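Local coordinates for Glyoxalase/bleomycin resistance protein/dioxygenase (Sphaerobacter thermophilus, PDB 4HC5) that belongs to the vicinal oxygen chelate (glyoxalase/bleomycin resistance/dioxygenase) superfamily and may have dioxygenase activity, at residues Tyr13-Thr18 against Gln60-Leu65; Ile19-Gln24 against Asp124-Phe129; Glu38-Asn43 against Phe51-Pro56; Arg88-Ala93 against Arg116-Ser121. One frame throughout, in Å; residues are numbered along the deposited sequence. Where two conformers were deposited one is given.

Contact 1 of 4, residues Tyr13-Thr18 against Gln60-Leu65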
loop_
_atom_site.group_PDB
_atom_site.type_symbol
_atom_site.label_atom_id
_atom_site.label_comp_id
_atom_site.label_asym_id
_atom_site.label_seq_id
_atom_site.Cartn_x
_atom_site.Cartn_y
_atom_site.Cartn_z
ATOM N N TYR A 13 -6.355 -10.732 0.897
ATOM C CA TYR A 13 -6.284 -9.284 1.161
ATOM C C TYR A 13 -4.844 -8.797 1.061
ATOM O O TYR A 13 -3.909 -9.593 1.105
ATOM C CB TYR A 13 -6.949 -8.927 2.526
ATOM C CG TYR A 13 -6.347 -9.506 3.761
ATOM C CD1 TYR A 13 -6.776 -10.756 4.257
ATOM C CD2 TYR A 13 -5.388 -8.803 4.525
ATOM C CE1 TYR A 13 -6.205 -11.309 5.392
ATOM C CE2 TYR A 13 -4.838 -9.366 5.668
ATOM C CZ TYR A 13 -5.246 -10.594 6.109
ATOM O OH TYR A 13 -4.706 -11.136 7.252
ATOM N N VAL A 14 -4.738 -7.476 0.996
ATOM C CA VAL A 14 -3.448 -6.775 1.109
ATOM C C VAL A 14 -3.057 -6.709 2.593
ATOM O O VAL A 14 -3.753 -6.117 3.408
ATOM C CB VAL A 14 -3.504 -5.409 0.490
ATOM C CG1 VAL A 14 -2.128 -4.706 0.727
ATOM C CG2 VAL A 14 -3.875 -5.466 -0.995
ATOM N N HIS A 15 -1.951 -7.359 2.961
ATOM C CA HIS A 15 -1.479 -7.316 4.337
ATOM C C HIS A 15 -0.996 -5.912 4.746
ATOM O O HIS A 15 -1.344 -5.399 5.821
ATOM C CB HIS A 15 -0.337 -8.328 4.549
ATOM C CG HIS A 15 0.181 -8.281 5.923
ATOM N ND1 HIS A 15 1.176 -7.411 6.311
ATOM C CD2 HIS A 15 -0.218 -8.929 7.049
ATOM C CE1 HIS A 15 1.368 -7.548 7.652
ATOM N NE2 HIS A 15 0.514 -8.457 8.104
ATOM N N SER A 16 -0.182 -5.338 3.881
ATOM C CA SER A 16 0.531 -4.093 4.211
ATOM C C SER A 16 1.118 -3.511 2.937
ATOM O O SER A 16 1.405 -4.201 1.997
ATOM C CB SER A 16 1.641 -4.309 5.230
ATOM O OG SER A 16 2.472 -5.401 4.942
ATOM N N ALA A 17 1.291 -2.182 2.998
ATOM C CA ALA A 17 2.126 -1.416 2.054
ATOM C C ALA A 17 3.219 -0.729 2.908
ATOM O O ALA A 17 3.100 -0.668 4.127
ATOM C CB ALA A 17 1.274 -0.385 1.341
ATOM N N THR A 18 4.258 -0.295 2.263
ATOM C CA THR A 18 5.425 0.227 2.938
ATOM C C THR A 18 5.694 1.698 2.581
ATOM O O THR A 18 5.560 2.093 1.409
ATOM C CB THR A 18 6.686 -0.625 2.591
ATOM O OG1 THR A 18 6.422 -1.993 2.879
ATOM C CG2 THR A 18 7.957 -0.218 3.360
ATOM N N GLN A 60 -7.980 -3.357 8.502
ATOM C CA GLN A 60 -7.258 -4.603 8.086
ATOM C C GLN A 60 -5.773 -4.360 7.648
ATOM O O GLN A 60 -4.816 -4.870 8.244
ATOM C CB GLN A 60 -8.054 -5.297 7.058
ATOM C CG GLN A 60 -7.475 -6.555 6.516
ATOM C CD GLN A 60 -8.433 -7.223 5.546
ATOM O OE1 GLN A 60 -8.860 -6.658 4.526
ATOM N NE2 GLN A 60 -8.867 -8.443 5.942
ATOM N N THR A 61 -5.591 -3.531 6.655
ATOM C CA THR A 61 -4.302 -3.328 5.994
ATOM C C THR A 61 -3.407 -2.388 6.856
ATOM O O THR A 61 -3.809 -1.271 7.189
ATOM C CB THR A 61 -4.494 -2.877 4.573
ATOM O OG1 THR A 61 -5.242 -3.828 3.837
ATOM C CG2 THR A 61 -3.157 -2.621 3.867
ATOM N N GLN A 62 -2.190 -2.818 7.053
ATOM C CA GLN A 62 -1.154 -2.126 7.836
ATOM C C GLN A 62 -0.251 -1.305 6.921
ATOM O O GLN A 62 -0.228 -1.509 5.695
ATOM C CB GLN A 62 -0.373 -3.163 8.603
ATOM C CG GLN A 62 -1.184 -4.005 9.575
ATOM C CD GLN A 62 -0.427 -5.194 10.154
ATOM O OE1 GLN A 62 0.813 -5.230 10.183
ATOM N NE2 GLN A 62 -1.188 -6.203 10.592
ATOM N N VAL A 63 0.504 -0.401 7.518
ATOM C CA VAL A 63 1.582 0.327 6.838
ATOM C C VAL A 63 2.899 -0.031 7.565
ATOM O O VAL A 63 3.012 0.123 8.794
ATOM C CB VAL A 63 1.335 1.848 6.912
ATOM C CG1 VAL A 63 2.532 2.652 6.325
ATOM C CG2 VAL A 63 -0.014 2.203 6.237
ATOM N N ALA A 64 3.856 -0.567 6.780
ATOM C CA ALA A 64 5.175 -0.894 7.273
ATOM C C ALA A 64 6.038 0.430 7.202
ATOM O O ALA A 64 5.985 1.192 6.225
ATOM C CB ALA A 64 5.811 -2.001 6.431
ATOM N N LEU A 65 6.763 0.614 8.302
ATOM C CA LEU A 65 7.665 1.784 8.429
ATOM C C LEU A 65 9.068 1.292 8.143
ATOM O O LEU A 65 9.781 0.856 9.023
ATOM C CB LEU A 65 7.537 2.330 9.852
ATOM C CG LEU A 65 6.094 2.806 10.264
ATOM C CD1 LEU A 65 6.098 3.360 11.681
ATOM C CD2 LEU A 65 5.519 3.801 9.227
HETATM O O HOH W 1 -3.003 -6.820 7.624
HETATM O O HOH W 2 -0.558 -9.380 10.499
#
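Residues Ser-16 to Thr-18 pair in parallel with Gln-62 to Ala-64, as neighbouring strands of a four-stranded mixed sheet. Gln-62 N donates to His-15 O, Ala-17 N to Gln-62 O at 3.2 Å, and Ala-64 N to Ala-17 O at 2.8 Å. Just before this ladder, Thr-61 OG1 donates to Val-14 O at 2.8 Å. Its methyl CG2 meets Val-14 CG1 at 3.9 Å.

At the N-terminal end of the contact the amide of Gln-60 stacks flat on one face of the Tyr-13 ring, the planes only 4° apart. Gln-60 CG is anti to the backbone N (chi1 179°), and the chain runs on extended, with NE2 3.5 Å from Tyr-13 CG. The hydroxyl of Tyr-13 binds Glu-133 of the second subunit. His-15 ND1 is hydrogen-bonded to Ser-16 OG at 2.8 Å, and a water links His-15 NE2 to Gln-62 NE2. Gln-62 OE1 is held by Thr-53.

Tyr-13, Val-14 and Ser-16 also pair with an antiparallel strand of the second subunit, which extends the sheet across the interface. His-15 O accepts both Gln-62 N and a water that also donates to Gln-60 O. This shared acceptor ties the start of the ladder to the preceding turn.

Contact 2 of 4, residues Ile19-Gln24 against Asp124-Phe129; sequences IIVSDQ and DGNQFF. With GOL (glycerol), chain E.
Ser-22 and Asp-124 meet through two hydrogen bonds that use both carboxylate oxygens. Ser-22 OG donates to Asp-124 OD1 at 2.7 Å, on the syn lone pair. Ser-22 N reaches Asp-124 OD2 at 3.0 Å from above the carboxylate plane. The serine hydroxyl lies between its backbone N and carbonyl carbon (chi1 57°), which puts OG on the same carboxylate as its own N-H. Both side chains have further partners. A glycerol, probably from the crystallisation liquor, donates O1 to Ser-22 OG and O3 to Asp-124 OD1. A water donates to Asp-124 OD2 and to Asp-23 O.

The contact joins the end of strand 13-20 to the start of strand 126-132. These strands belong to the two separate four-stranded sheets, each of strand order 1-4-3-2, as expected for the paired beta-alpha-beta-beta-beta modules of this superfamily. From one to the other, Asn-126 ND2 donates to Ile-20 O at 2.9 Å, with an angle of 163° at the hydrogen. The acceptor lies near the amide plane, but the donor sits above the carbonyl plane. Asn-126 OD1 accepts from Gly-78 N and from a water, and that water accepts from Ile-20 N at 2.9 Å. The amide thus serves Ile-20 O directly and Ile-20 N through the water. Deeper in, Ile-19 CD1 touches the edge of the Phe-128 ring at CZ, 4.2 Å away.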
loop_
_atom_site.group_PDB
_atom_site.type_symbol
_atom_site.label_atom_id
_atom_site.label_comp_id
_atom_site.label_asym_id
_atom_site.label_seq_id
_atom_site.Cartn_x
_atom_site.Cartn_y
_atom_site.Cartn_z
ATOM N N ILE A 19 6.076 2.426 3.631
ATOM C CA ILE A 19 6.624 3.797 3.386
ATOM C C ILE A 19 8.084 3.750 3.900
ATOM O O ILE A 19 8.461 2.875 4.646
ATOM C CB ILE A 19 5.816 4.883 4.021
ATOM C CG1 ILE A 19 5.776 4.741 5.551
ATOM C CG2 ILE A 19 4.388 4.928 3.434
ATOM C CD1 ILE A 19 5.217 5.957 6.319
ATOM N N ILE A 20 8.860 4.680 3.440
ATOM C CA ILE A 20 10.273 4.829 3.832
ATOM C C ILE A 20 10.399 6.039 4.755
ATOM O O ILE A 20 10.049 7.144 4.379
ATOM C CB ILE A 20 11.148 4.931 2.570
ATOM C CG1 ILE A 20 10.857 3.842 1.513
ATOM C CG2 ILE A 20 12.651 4.882 2.958
ATOM C CD1 ILE A 20 11.080 2.403 1.932
ATOM N N VAL A 21 11.004 5.757 5.895
ATOM C CA VAL A 21 11.235 6.736 6.937
ATOM C C VAL A 21 12.725 6.785 7.284
ATOM O O VAL A 21 13.461 5.869 6.938
ATOM C CB VAL A 21 10.370 6.499 8.202
ATOM C CG1 VAL A 21 8.853 6.529 7.813
ATOM C CG2 VAL A 21 10.758 5.256 8.950
ATOM N N SER A 22 13.148 7.845 7.981
ATOM C CA SER A 22 14.577 7.951 8.349
ATOM C C SER A 22 14.897 7.343 9.717
ATOM O O SER A 22 16.057 7.015 10.018
ATOM C CB SER A 22 15.005 9.386 8.318
ATOM O OG SER A 22 14.234 10.220 9.154
ATOM N N ASP A 23 13.865 7.209 10.564
ATOM C CA ASP A 23 14.002 6.772 11.933
ATOM C C ASP A 23 12.717 6.097 12.321
ATOM O O ASP A 23 11.665 6.713 12.464
ATOM C CB ASP A 23 14.356 7.991 12.826
ATOM C CG ASP A 23 14.620 7.672 14.245
ATOM O OD1 ASP A 23 13.844 6.919 14.842
ATOM O OD2 ASP A 23 15.546 8.349 14.868
ATOM N N GLN A 24 12.848 4.817 12.570
ATOM C CA GLN A 24 11.673 4.010 12.920
ATOM C C GLN A 24 10.992 4.439 14.224
ATOM O O GLN A 24 9.735 4.426 14.302
ATOM C CB GLN A 24 11.912 2.513 12.843
ATOM C CG GLN A 24 12.311 1.983 11.493
ATOM C CD GLN A 24 12.524 0.497 11.510
ATOM O OE1 GLN A 24 13.506 0.031 12.194
ATOM N NE2 GLN A 24 11.717 -0.250 10.885
ATOM N N ASP A 124 9.073 13.161 7.526
ATOM C CA ASP A 124 10.049 12.871 6.454
ATOM C C ASP A 124 9.622 13.394 5.096
ATOM O O ASP A 124 10.307 13.187 4.115
ATOM C CB ASP A 124 10.362 11.400 6.346
ATOM C CG ASP A 124 11.328 10.872 7.409
ATOM O OD1 ASP A 124 12.444 11.433 7.544
ATOM O OD2 ASP A 124 10.931 9.899 8.117
ATOM N N GLY A 125 8.454 14.023 5.047
ATOM C CA GLY A 125 7.969 14.512 3.799
ATOM C C GLY A 125 7.197 13.506 2.929
ATOM O O GLY A 125 6.883 13.800 1.760
ATOM N N ASN A 126 6.909 12.351 3.524
ATOM C CA ASN A 126 5.994 11.412 2.798
ATOM C C ASN A 126 4.573 11.996 2.757
ATOM O O ASN A 126 4.023 12.316 3.804
ATOM C CB ASN A 126 5.957 10.091 3.528
ATOM C CG ASN A 126 7.309 9.344 3.508
ATOM O OD1 ASN A 126 7.905 9.206 2.433
ATOM N ND2 ASN A 126 7.776 8.875 4.667
ATOM N N GLN A 127 4.053 12.057 1.543
ATOM C CA GLN A 127 2.746 12.673 1.296
ATOM C C GLN A 127 1.624 11.641 1.081
ATOM O O GLN A 127 1.763 10.633 0.391
ATOM C CB GLN A 127 2.790 13.620 0.096
ATOM C CG GLN A 127 1.579 14.589 0.101
ATOM C CD GLN A 127 1.666 15.645 -1.001
ATOM O OE1 GLN A 127 1.682 16.884 -0.773
ATOM N NE2 GLN A 127 1.669 15.158 -2.187
ATOM N N PHE A 128 0.542 11.958 1.800
ATOM C CA PHE A 128 -0.694 11.108 1.700
ATOM C C PHE A 128 -1.816 11.979 1.181
ATOM O O PHE A 128 -1.966 13.157 1.553
ATOM C CB PHE A 128 -1.069 10.566 3.082
ATOM C CG PHE A 128 -0.027 9.711 3.705
ATOM C CD1 PHE A 128 0.075 8.395 3.440
ATOM C CD2 PHE A 128 0.943 10.249 4.522
ATOM C CE1 PHE A 128 1.050 7.609 3.996
ATOM C CE2 PHE A 128 1.962 9.484 5.055
ATOM C CZ PHE A 128 1.983 8.115 4.826
ATOM N N PHE A 129 -2.747 11.339 0.465
ATOM C CA PHE A 129 -4.025 11.933 0.049
ATOM C C PHE A 129 -5.067 11.487 1.070
ATOM O O PHE A 129 -5.169 10.288 1.349
ATOM C CB PHE A 129 -4.346 11.439 -1.342
ATOM C CG PHE A 129 -5.542 12.093 -2.010
ATOM C CD1 PHE A 129 -5.672 13.483 -2.019
ATOM C CD2 PHE A 129 -6.456 11.352 -2.751
ATOM C CE1 PHE A 129 -6.727 14.057 -2.705
ATOM C CE2 PHE A 129 -7.489 11.938 -3.440
ATOM C CZ PHE A 129 -7.598 13.326 -3.414
HETATM C C1 GOL E . 12.972 12.108 11.809
HETATM O O1 GOL E . 14.110 11.322 11.589
HETATM C C2 GOL E . 13.295 13.531 11.209
HETATM O O2 GOL E . 14.658 14.074 10.969
HETATM C C3 GOL E . 12.487 13.610 9.895
HETATM O O3 GOL E . 13.345 13.908 8.802
HETATM O O HOH W 3 7.976 6.586 1.451
HETATM O O HOH W 4 11.536 9.394 10.864
#

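Contact 3 of 4, residues Glu38-Asn43 against Phe51-Pro56; sequences EKVFDN and FVTVVP
Phe-51 turns its edge to the face of Phe-41 in a T-shaped stack on the hairpin of strands 38-46 and 49-55. The centroids are 5.2 Å apart and the planes stand at 67°. Phe-51 CE2 lies 3.7 Å from Phe-41 CG, over the rim of the ring rather than its centre.

Beside this pair, Thr-53 OG1 lies at the edge of the Phe-41 ring, in its plane. It accepts from Phe-41 N at 3.1 Å and is also hydrogen-bonded to Gln-62 OE1 of the next strand. Towards the other end, Val-40 CG2 packs on Val-55 CG1 at 3.6 Å.

The strands are paired through a classic beta bulge: Asp-42 and Asn-43 both face Phe-51, and the register shifts by one residue between Lys-39 and Asp-42. Glu-38 and Val-55 bond in both directions before it; within it Asn-43 and Phe-51 do the same. On the face bearing Lys-39, Asp-42, Val-52 and Val-54, helix 24-34 packs through Leu-28. There Asp-42 OD1 forms a salt bridge with Arg-50. Lys-39 bends at chi3 (77°), and its NZ donates to the anti lone pair of Asp-42 OD2 at 2.8 Å, in a salt bridge.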
loop_
_atom_site.group_PDB
_atom_site.type_symbol
_atom_site.label_atom_id
_atom_site.label_comp_id
_atom_site.label_asym_id
_atom_site.label_seq_id
_atom_site.Cartn_x
_atom_site.Cartn_y
_atom_site.Cartn_z
ATOM N N GLU A 38 -2.301 2.309 15.572
ATOM C CA GLU A 38 -1.840 1.365 16.572
ATOM C C GLU A 38 -0.632 0.580 16.015
ATOM O O GLU A 38 -0.641 0.149 14.847
ATOM C CB GLU A 38 -2.933 0.351 16.931
ATOM C CG GLU A 38 -4.180 0.955 17.538
ATOM C CD GLU A 38 -5.380 -0.015 17.503
ATOM O OE1 GLU A 38 -5.231 -1.193 16.990
ATOM O OE2 GLU A 38 -6.491 0.358 17.979
ATOM N N LYS A 39 0.357 0.356 16.852
ATOM C CA LYS A 39 1.530 -0.469 16.450
ATOM C C LYS A 39 1.025 -1.915 16.420
ATOM O O LYS A 39 0.329 -2.406 17.292
ATOM C CB LYS A 39 2.719 -0.342 17.418
ATOM C CG LYS A 39 4.010 -1.059 16.911
ATOM C CD LYS A 39 5.248 -0.806 17.754
ATOM C CE LYS A 39 5.280 -1.574 18.991
ATOM N NZ LYS A 39 6.516 -1.306 19.818
ATOM N N VAL A 40 1.490 -2.632 15.397
ATOM C CA VAL A 40 1.267 -4.070 15.304
ATOM C C VAL A 40 2.596 -4.819 15.396
ATOM O O VAL A 40 3.032 -5.191 16.486
ATOM C CB VAL A 40 0.392 -4.452 14.054
ATOM C CG1 VAL A 40 0.164 -5.952 14.037
ATOM C CG2 VAL A 40 -0.932 -3.655 14.057
ATOM N N PHE A 41 3.305 -4.920 14.267
ATOM C CA PHE A 41 4.615 -5.548 14.289
ATOM C C PHE A 41 5.697 -4.632 14.858
ATOM O O PHE A 41 5.747 -3.422 14.581
ATOM C CB PHE A 41 5.062 -5.987 12.878
ATOM C CG PHE A 41 4.477 -7.264 12.405
ATOM C CD1 PHE A 41 3.293 -7.272 11.753
ATOM C CD2 PHE A 41 5.103 -8.466 12.650
ATOM C CE1 PHE A 41 2.695 -8.432 11.348
ATOM C CE2 PHE A 41 4.558 -9.625 12.202
ATOM C CZ PHE A 41 3.365 -9.622 11.502
ATOM N N ASP A 42 6.611 -5.290 15.585
ATOM C CA ASP A 42 7.885 -4.708 16.004
ATOM C C ASP A 42 8.796 -5.870 16.385
ATOM O O ASP A 42 8.890 -6.330 17.515
ATOM C CB ASP A 42 7.653 -3.743 17.132
ATOM C CG ASP A 42 8.874 -2.983 17.500
ATOM O OD1 ASP A 42 9.951 -3.323 16.973
ATOM O OD2 ASP A 42 8.752 -2.032 18.314
ATOM N N ASN A 43 9.379 -6.398 15.346
ATOM C CA ASN A 43 10.095 -7.656 15.398
ATOM C C ASN A 43 11.317 -7.706 14.501
ATOM O O ASN A 43 11.185 -7.432 13.285
ATOM C CB ASN A 43 9.198 -8.832 15.001
ATOM C CG ASN A 43 9.830 -10.181 15.204
ATOM O OD1 ASN A 43 9.951 -10.668 16.349
ATOM N ND2 ASN A 43 10.355 -10.707 14.146
ATOM N N PHE A 51 11.255 -5.138 11.650
ATOM C CA PHE A 51 10.016 -5.064 10.920
ATOM C C PHE A 51 8.962 -4.420 11.831
ATOM O O PHE A 51 8.592 -4.966 12.848
ATOM C CB PHE A 51 9.528 -6.407 10.367
ATOM C CG PHE A 51 8.341 -6.292 9.504
ATOM C CD1 PHE A 51 8.412 -5.674 8.256
ATOM C CD2 PHE A 51 7.128 -6.810 9.909
ATOM C CE1 PHE A 51 7.316 -5.570 7.433
ATOM C CE2 PHE A 51 6.008 -6.714 9.121
ATOM C CZ PHE A 51 6.091 -6.107 7.828
ATOM N N VAL A 52 8.517 -3.193 11.404
ATOM C CA VAL A 52 7.619 -2.360 12.214
ATOM C C VAL A 52 6.444 -2.006 11.335
ATOM O O VAL A 52 6.588 -1.515 10.201
ATOM C CB VAL A 52 8.308 -1.065 12.737
ATOM C CG1 VAL A 52 7.295 -0.150 13.447
ATOM C CG2 VAL A 52 9.543 -1.377 13.609
ATOM N N THR A 53 5.238 -2.239 11.877
ATOM C CA THR A 53 4.036 -1.801 11.199
ATOM C C THR A 53 3.043 -1.107 12.157
ATOM O O THR A 53 3.042 -1.317 13.368
ATOM C CB THR A 53 3.239 -2.926 10.479
ATOM O OG1 THR A 53 2.608 -3.743 11.459
ATOM C CG2 THR A 53 4.089 -3.817 9.554
ATOM N N VAL A 54 2.187 -0.281 11.539
ATOM C CA VAL A 54 1.144 0.444 12.219
ATOM C C VAL A 54 -0.173 0.293 11.408
ATOM O O VAL A 54 -0.178 0.031 10.224
ATOM C CB VAL A 54 1.478 1.963 12.381
ATOM C CG1 VAL A 54 2.585 2.159 13.415
ATOM C CG2 VAL A 54 1.849 2.607 11.038
ATOM N N VAL A 55 -1.300 0.422 12.125
ATOM C CA VAL A 55 -2.596 0.231 11.470
ATOM C C VAL A 55 -3.608 1.255 12.016
ATOM O O VAL A 55 -3.615 1.527 13.185
ATOM C CB VAL A 55 -3.149 -1.218 11.688
ATOM C CG1 VAL A 55 -3.587 -1.481 13.139
ATOM C CG2 VAL A 55 -4.270 -1.568 10.726
ATOM N N PRO A 56 -4.485 1.775 11.142
ATOM C CA PRO A 56 -5.591 2.537 11.694
ATOM C C PRO A 56 -6.455 1.670 12.582
ATOM O O PRO A 56 -6.660 0.494 12.276
ATOM C CB PRO A 56 -6.369 3.024 10.431
ATOM C CG PRO A 56 -5.318 3.006 9.335
ATOM C CD PRO A 56 -4.479 1.770 9.672
#

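Contact 4 of 4, residues Arg88-Ala93 against Arg116-Ser121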
loop_
_atom_site.group_PDB
_atom_site.type_symbol
_atom_site.label_atom_id
_atom_site.label_comp_id
_atom_site.label_asym_id
_atom_site.label_seq_id
_atom_site.Cartn_x
_atom_site.Cartn_y
_atom_site.Cartn_z
ATOM N N ARG A 88 -13.621 9.545 8.279
ATOM C CA ARG A 88 -15.067 9.795 8.294
ATOM C C ARG A 88 -15.492 11.240 8.556
ATOM O O ARG A 88 -16.642 11.617 8.331
ATOM C CB ARG A 88 -15.771 8.817 9.235
ATOM C CG ARG A 88 -15.505 7.377 8.770
ATOM C CD ARG A 88 -16.583 6.349 9.135
ATOM N NE ARG A 88 -16.131 5.035 8.617
ATOM C CZ ARG A 88 -15.340 4.164 9.252
ATOM N NH1 ARG A 88 -14.985 3.012 8.657
ATOM N NH2 ARG A 88 -14.901 4.423 10.482
ATOM N N ASP A 89 -14.579 12.071 9.055
ATOM C CA ASP A 89 -14.831 13.514 9.323
ATOM C C ASP A 89 -13.554 14.313 9.014
ATOM O O ASP A 89 -12.689 14.416 9.813
ATOM C CB ASP A 89 -15.338 13.732 10.731
ATOM C CG ASP A 89 -15.744 15.157 10.990
ATOM O OD1 ASP A 89 -15.378 16.024 10.239
ATOM O OD2 ASP A 89 -16.425 15.358 11.984
ATOM N N ILE A 90 -13.479 14.813 7.801
ATOM C CA ILE A 90 -12.283 15.487 7.338
ATOM C C ILE A 90 -12.095 16.876 7.957
ATOM O O ILE A 90 -11.006 17.295 8.122
ATOM C CB ILE A 90 -12.141 15.484 5.800
ATOM C CG1 ILE A 90 -10.681 15.704 5.437
ATOM C CG2 ILE A 90 -13.051 16.514 5.167
ATOM C CD1 ILE A 90 -10.338 15.473 4.002
ATOM N N ASP A 91 -13.176 17.527 8.340
ATOM C CA ASP A 91 -13.060 18.816 9.002
ATOM C C ASP A 91 -12.417 18.609 10.381
ATOM O O ASP A 91 -11.562 19.321 10.773
ATOM C CB ASP A 91 -14.413 19.453 9.154
ATOM C CG ASP A 91 -14.929 19.998 7.882
ATOM O OD1 ASP A 91 -14.161 20.285 6.988
ATOM O OD2 ASP A 91 -16.133 20.143 7.822
ATOM N N GLU A 92 -12.846 17.596 11.095
ATOM C CA GLU A 92 -12.262 17.292 12.400
ATOM C C GLU A 92 -10.823 16.841 12.272
ATOM O O GLU A 92 -9.965 17.229 13.063
ATOM C CB GLU A 92 -13.085 16.246 13.128
ATOM C CG GLU A 92 -12.613 16.036 14.542
ATOM C CD GLU A 92 -12.837 17.292 15.423
ATOM O OE1 GLU A 92 -12.078 17.449 16.383
ATOM O OE2 GLU A 92 -13.751 18.142 15.160
ATOM N N ALA A 93 -10.556 15.984 11.276
ATOM C CA ALA A 93 -9.177 15.489 11.066
ATOM C C ALA A 93 -8.242 16.680 10.778
ATOM O O ALA A 93 -7.143 16.807 11.341
ATOM C CB ALA A 93 -9.073 14.428 9.970
ATOM N N ARG A 116 -14.671 15.345 -0.475
ATOM C CA ARG A 116 -13.754 16.326 0.017
ATOM C C ARG A 116 -12.439 15.650 0.385
ATOM O O ARG A 116 -12.434 14.558 0.831
ATOM C CB ARG A 116 -14.362 17.086 1.167
ATOM C CG ARG A 116 -15.515 17.953 0.715
ATOM C CD ARG A 116 -16.318 18.400 1.909
ATOM N NE ARG A 116 -15.644 19.467 2.565
ATOM C CZ ARG A 116 -15.467 19.534 3.866
ATOM N NH1 ARG A 116 -15.924 18.588 4.643
ATOM N NH2 ARG A 116 -14.842 20.549 4.349
ATOM N N ALA A 117 -11.362 16.352 0.098
ATOM C CA ALA A 117 -10.005 15.790 0.241
ATOM C C ALA A 117 -9.004 16.894 0.462
ATOM O O ALA A 117 -9.214 18.075 0.093
ATOM C CB ALA A 117 -9.642 14.935 -0.951
ATOM N N THR A 118 -7.836 16.457 0.937
ATOM C CA THR A 118 -6.639 17.284 0.978
ATOM C C THR A 118 -5.412 16.399 1.053
ATOM O O THR A 118 -5.531 15.185 1.015
ATOM C CB THR A 118 -6.699 18.367 2.088
ATOM O OG1 THR A 118 -5.561 19.255 1.905
ATOM C CG2 THR A 118 -6.807 17.805 3.488
ATOM N N TRP A 119 -4.270 17.001 1.214
ATOM C CA TRP A 119 -2.984 16.269 1.337
ATOM C C TRP A 119 -2.223 16.714 2.557
ATOM O O TRP A 119 -2.273 17.888 2.963
ATOM C CB TRP A 119 -2.058 16.563 0.142
ATOM C CG TRP A 119 -2.611 16.054 -1.191
ATOM C CD1 TRP A 119 -2.202 14.907 -1.892
ATOM C CD2 TRP A 119 -3.651 16.669 -2.036
ATOM N NE1 TRP A 119 -2.883 14.803 -3.034
ATOM C CE2 TRP A 119 -3.757 15.843 -3.215
ATOM C CE3 TRP A 119 -4.470 17.807 -1.934
ATOM C CZ2 TRP A 119 -4.714 16.114 -4.227
ATOM C CZ3 TRP A 119 -5.370 18.118 -2.982
ATOM C CH2 TRP A 119 -5.507 17.279 -4.086
ATOM N N PHE A 120 -1.544 15.770 3.171
ATOM C CA PHE A 120 -0.680 16.055 4.293
ATOM C C PHE A 120 0.575 15.235 4.196
ATOM O O PHE A 120 0.664 14.231 3.465
ATOM C CB PHE A 120 -1.372 15.903 5.632
ATOM C CG PHE A 120 -1.540 14.478 6.051
ATOM C CD1 PHE A 120 -0.575 13.847 6.783
ATOM C CD2 PHE A 120 -2.720 13.797 5.761
ATOM C CE1 PHE A 120 -0.737 12.537 7.174
ATOM C CE2 PHE A 120 -2.858 12.478 6.148
ATOM C CZ PHE A 120 -1.886 11.869 6.856
ATOM N N SER A 121 1.564 15.637 4.942
ATOM C CA SER A 121 2.840 14.919 5.026
ATOM C C SER A 121 3.246 14.550 6.425
ATOM O O SER A 121 2.821 15.121 7.421
ATOM C CB SER A 121 3.975 15.768 4.443
ATOM O OG SER A 121 3.776 16.086 3.060
HETATM O O HOH W 5 -15.974 17.021 7.636
#
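Ile-90 and Asp-91, in the first turn of helix 90-99, carry the contact with strand 116-121. Just before them, Asp-89 is the N-cap residue. Its OD1 accepts from Glu-92 N at 3.1 Å, from above the carboxylate plane. A water also donates to this oxygen and accepts from Asp-91 N, so side chain and solvent both serve the helix start.

Ile-90 points at the strand. Its CG1 is anti to the backbone N (chi1 -158°), and the chain extends to CD1, which lies 3.8 Å from Ala-117 CA. The methyl of Thr-118 is a little farther from CD1, at 4.3 Å. The other branch, CG2, sits over one face of the Arg-116 guanidinium, 3.6 Å from NH1. Ile-90 also packs on Leu-130 of strand 126-132, and its N donates to Glu-132 of that strand.

Helix 90-99 packs on the sheet of strands 79-87, 126-132, 116-121 and 103-110, one of the two sheets expected of this superfamily. The contact lies where this helix begins against that sheet.

Asp-91 makes the salt bridge. Arg-116 NH2 donates to its OD1 at 2.7 Å, with an angle of 162° at the hydrogen. The oxygen is met on the syn side and lies near the guanidinium plane. The carboxylate and guanidinium planes are 66° apart. NH1 makes a weak bond to the same oxygen and another weak one to the water at the helix start. Glu-132 forms a long, weak ion pair with NH1.

Contacts 1 and 3 share one four-stranded sheet, with centres about 9 Å apart. The backbone atoms Val-63 N and Val-54 O, 2.8 Å apart, join them. Contact 2 continues strand 13-20 beyond contact 1: Ala-64 O lies 2.9 Å from Ile-19 N, and Leu-65 CD2 packs on Ile-19 CD1. It then crosses to the second sheet. There Phe-128 N and Phe-120 O, 2.8 Å apart, connect contact 2 to contact 4. Contact 4 has no touch with contacts 1 or 3; its centre is about 21 Å from that of contact 1. Contacts 1 and 4 both reach the second subunit. The glycerol beside contact 2 does not by itself mark an active site.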